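Local coordinates for protein NreA (Staphylococcus aureus subsp. aureus, PDB 6K2H) that probably senses nitrate through a GAF domain and passes the signal on as part of a nitrogen regulation system, at residues Y33-W44 and K56-A67. The protein carries 1 engineered substitution. Numbering follows the deposited sequence.
With EDO (1,2-ethanediol), chain B.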
# COMPACT_ATOMS: atom_id res chain seq x y z
N TYR A 33 0.61 9.18 7.73
CA TYR A 33 1.47 9.56 8.86
C TYR A 33 0.88 9.05 10.21
O TYR A 33 -0.32 9.04 10.39
CB TYR A 33 1.69 11.09 8.94
CG TYR A 33 2.65 11.54 7.88
CD1 TYR A 33 4.01 11.31 8.01
CD2 TYR A 33 2.21 12.20 6.76
CE1 TYR A 33 4.89 11.70 7.01
CE2 TYR A 33 3.10 12.56 5.74
CZ TYR A 33 4.43 12.34 5.92
OH TYR A 33 5.30 12.72 4.94
N GLU A 34 1.78 8.56 11.07
CA GLU A 34 1.45 8.06 12.40
C GLU A 34 0.85 9.11 13.32
O GLU A 34 -0.09 8.86 14.04
CB GLU A 34 2.70 7.47 13.07
CG GLU A 34 2.36 6.79 14.39
CD GLU A 34 3.56 6.15 15.01
OE1 GLU A 34 4.64 6.80 15.04
OE2 GLU A 34 3.34 5.03 15.56
N SER A 35 1.34 10.32 13.22
CA SER A 35 0.75 11.43 13.96
C SER A 35 0.94 12.75 13.22
O SER A 35 1.65 12.83 12.20
CB SER A 35 1.48 11.53 15.29
OG SER A 35 2.88 11.80 15.04
N ASN A 36 0.39 13.80 13.82
CA ASN A 36 0.55 15.17 13.30
C ASN A 36 1.82 15.88 13.72
O ASN A 36 1.97 17.09 13.46
CB ASN A 36 -0.71 16.01 13.62
CG ASN A 36 -0.98 16.19 15.09
OD1 ASN A 36 -2.12 16.52 15.44
ND2 ASN A 36 0.01 15.98 15.96
N LYS A 37 2.76 15.12 14.27
CA LYS A 37 4.05 15.66 14.69
C LYS A 37 5.02 15.74 13.52
O LYS A 37 5.03 14.87 12.62
CB LYS A 37 4.65 14.79 15.80
CG LYS A 37 3.72 14.56 16.99
CD LYS A 37 4.24 13.48 17.94
CE LYS A 37 5.70 13.70 18.31
NZ LYS A 37 6.10 13.06 19.59
N PRO A 38 5.86 16.79 13.52
CA PRO A 38 6.72 16.94 12.35
C PRO A 38 7.69 15.79 12.13
O PRO A 38 8.03 15.54 11.02
CB PRO A 38 7.52 18.23 12.65
CG PRO A 38 6.73 18.94 13.66
CD PRO A 38 6.04 17.89 14.48
N SER A 39 8.14 15.11 13.18
CA SER A 39 9.04 13.95 12.97
C SER A 39 8.29 12.66 12.58
O SER A 39 8.88 11.57 12.57
CB SER A 39 9.88 13.72 14.22
OG SER A 39 9.01 13.60 15.35
N SER A 40 7.00 12.73 12.26
CA SER A 40 6.19 11.50 12.25
C SER A 40 6.63 10.54 11.16
O SER A 40 6.89 10.95 10.06
CB SER A 40 4.72 11.82 12.11
OG SER A 40 3.97 10.61 11.97
N PRO A 41 6.74 9.24 11.47
CA PRO A 41 6.92 8.28 10.39
C PRO A 41 5.57 7.99 9.72
O PRO A 41 4.54 8.53 10.16
CB PRO A 41 7.40 7.05 11.11
CG PRO A 41 6.75 7.14 12.45
CD PRO A 41 6.71 8.60 12.80
N ILE A 42 5.64 7.14 8.74
CA ILE A 42 4.42 6.61 8.06
C ILE A 42 4.21 5.16 8.51
O ILE A 42 5.18 4.39 8.68
CB ILE A 42 4.63 6.70 6.56
CG1 ILE A 42 4.67 8.18 6.16
CG2 ILE A 42 3.56 5.94 5.81
CD1 ILE A 42 5.39 8.44 4.86
N LYS A 43 2.95 4.79 8.70
CA LYS A 43 2.59 3.43 9.06
C LYS A 43 1.46 2.92 8.25
O LYS A 43 0.67 3.69 7.74
CB LYS A 43 2.25 3.35 10.54
CG LYS A 43 3.52 3.65 11.36
CD LYS A 43 3.41 3.23 12.82
CE LYS A 43 3.45 1.74 13.01
NZ LYS A 43 4.80 1.19 13.32
N TRP A 44 1.42 1.59 8.13
CA TRP A 44 0.26 0.93 7.57
C TRP A 44 -0.80 0.87 8.68
O TRP A 44 -0.63 0.11 9.66
CB TRP A 44 0.59 -0.43 7.04
CG TRP A 44 1.64 -0.44 5.95
CD1 TRP A 44 2.95 -0.75 6.09
CD2 TRP A 44 1.44 -0.05 4.60
NE1 TRP A 44 3.58 -0.63 4.82
CE2 TRP A 44 2.68 -0.15 3.93
CE3 TRP A 44 0.31 0.42 3.89
CZ2 TRP A 44 2.80 0.14 2.56
CZ3 TRP A 44 0.44 0.73 2.58
CH2 TRP A 44 1.66 0.59 1.90
N LYS A 56 2.12 -4.08 11.67
CA LYS A 56 2.18 -3.07 12.72
C LYS A 56 3.57 -2.74 13.21
O LYS A 56 3.75 -1.65 13.78
CB LYS A 56 1.29 -3.42 13.92
CG LYS A 56 -0.15 -3.69 13.56
CD LYS A 56 -0.95 -4.05 14.76
CE LYS A 56 -2.34 -4.45 14.32
NZ LYS A 56 -3.22 -4.90 15.42
N LEU A 57 4.55 -3.58 12.95
CA LEU A 57 5.95 -3.33 13.35
C LEU A 57 6.68 -2.44 12.34
O LEU A 57 7.77 -1.95 12.59
CB LEU A 57 6.67 -4.68 13.48
CG LEU A 57 5.89 -5.66 14.39
CD1 LEU A 57 6.64 -6.97 14.47
CD2 LEU A 57 5.61 -5.06 15.78
N ILE A 58 6.05 -2.15 11.20
CA ILE A 58 6.75 -1.46 10.13
C ILE A 58 6.71 0.05 10.35
O ILE A 58 5.61 0.65 10.56
CB ILE A 58 6.09 -1.82 8.78
CG1 ILE A 58 6.31 -3.33 8.50
CG2 ILE A 58 6.62 -0.94 7.63
CD1 ILE A 58 5.48 -3.89 7.35
N ILE A 59 7.90 0.67 10.29
CA ILE A 59 7.99 2.12 10.46
C ILE A 59 8.65 2.69 9.25
O ILE A 59 9.83 2.44 8.99
CB ILE A 59 8.82 2.47 11.74
CG1 ILE A 59 8.17 1.89 12.98
CG2 ILE A 59 8.92 3.99 11.93
CD1 ILE A 59 9.10 1.81 14.18
N LEU A 60 7.93 3.51 8.49
CA LEU A 60 8.52 4.07 7.26
C LEU A 60 8.74 5.55 7.28
O LEU A 60 8.08 6.25 7.97
CB LEU A 60 7.64 3.77 6.07
CG LEU A 60 7.34 2.29 5.81
CD1 LEU A 60 6.11 2.21 4.93
CD2 LEU A 60 8.60 1.64 5.26
N ARG A 61 9.64 6.04 6.42
CA ARG A 61 9.88 7.50 6.32
C ARG A 61 9.58 7.96 4.93
O ARG A 61 9.62 7.18 3.97
CB ARG A 61 11.33 7.85 6.67
CG ARG A 61 11.56 8.43 8.07
CD ARG A 61 11.05 7.51 9.15
NE ARG A 61 11.49 7.85 10.50
CZ ARG A 61 11.05 8.88 11.23
NH1 ARG A 61 11.53 9.04 12.46
NH2 ARG A 61 10.14 9.75 10.77
N LYS A 62 9.30 9.26 4.80
CA LYS A 62 9.16 9.92 3.50
C LYS A 62 10.31 9.42 2.63
O LYS A 62 11.46 9.36 3.11
CB LYS A 62 9.22 11.48 3.64
CG LYS A 62 8.64 12.26 2.44
CD LYS A 62 7.22 12.76 2.71
CE LYS A 62 6.57 13.67 1.63
NZ LYS A 62 5.28 14.30 2.10
N GLY A 63 10.00 9.04 1.41
CA GLY A 63 10.98 8.45 0.47
C GLY A 63 11.34 6.98 0.61
O GLY A 63 11.98 6.42 -0.27
N ARG A 64 10.97 6.35 1.73
CA ARG A 64 11.31 4.94 1.98
C ARG A 64 10.13 4.01 1.70
O ARG A 64 9.02 4.24 2.21
CB ARG A 64 11.76 4.75 3.43
CG ARG A 64 12.65 5.86 4.00
CD ARG A 64 13.83 6.26 3.12
NE ARG A 64 14.40 5.10 2.45
CZ ARG A 64 15.05 5.11 1.28
NH1 ARG A 64 15.50 3.95 0.80
NH2 ARG A 64 15.27 6.23 0.59
N GLY A 65 10.42 2.95 0.95
CA GLY A 65 9.48 1.87 0.69
C GLY A 65 8.43 2.27 -0.32
O GLY A 65 8.51 3.32 -0.96
N LEU A 66 7.41 1.45 -0.42
CA LEU A 66 6.34 1.78 -1.31
C LEU A 66 5.58 3.00 -0.82
O LEU A 66 5.30 3.88 -1.61
CB LEU A 66 5.34 0.65 -1.45
CG LEU A 66 5.98 -0.63 -2.03
CD1 LEU A 66 5.17 -1.82 -1.62
CD2 LEU A 66 6.03 -0.53 -3.52
N ALA A 67 5.16 2.99 0.43
CA ALA A 67 4.34 4.09 0.94
C ALA A 67 5.16 5.40 0.94
O ALA A 67 4.68 6.47 0.53
CB ALA A 67 3.83 3.79 2.32
C1 EDO B . 6.39 -0.87 3.38
O1 EDO B . 6.02 -1.99 3.79
C2 EDO B . 6.40 -0.70 2.01
O2 EDO B . 6.36 0.65 1.96
O HOH W 1 3.09 -0.02 9.80
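The indole of Trp-44 meets Ile-58 CG2 at its edge, near the ring plane, through CD1. Carbon C1 of a 1,2-ethanediol lies at the same rim, where Trp-44 NE1 gives O1 of the diol a hydrogen bond of 3.0 Å. Ala-67 CB and Leu-60 CD1 approach the indole obliquely. The guanidinium of Arg-61 has Pro-41 CB over one face, off its centre. At its edge Arg-61 NH2 gives Ser-39 O a hydrogen bond of 2.9 Å, with the donor above the carbonyl plane of Ser-39. Lys-62 reaches Tyr-33 OH, but its CD is doubtfully close there, and the bond from NZ is uncertain with it.

This is a GAF domain. Segment 56-67 runs beside an outermost strand, 42-48, and then enters helix 65-73. One antiparallel bridge, a hydrogen-bonded pair, joins Ile-42 and Leu-60. Its bond from Ile-42 N to Leu-60 O is nearly straight, 2.7 Å and 177°. The return bond, Leu-60 N to Ile-42 O, is 2.9 Å. A water continues the link between Trp-44 N and Ile-58 O.

The diol probably came from the crystallisation liquor. It probably sits in the nitrate pocket, gripped by Trp-44 NE1 and main-chain N-H groups. Its O2 accepts a hydrogen bond from Ala-67 N of helix 65-73, and Ile-96 N also binds the diol. Ile-42 CG2 packs on Ala-67 CB at 4.1 Å.

Lys-43 bends at chi3 (72°) and chi4 (95°), which brings its ammonium back to residues 56-58. There NZ bonds two backbone oxygens, Ile-58 O at 2.9 Å and Lys-56 O at 3.1 Å, from above both carbonyl planes.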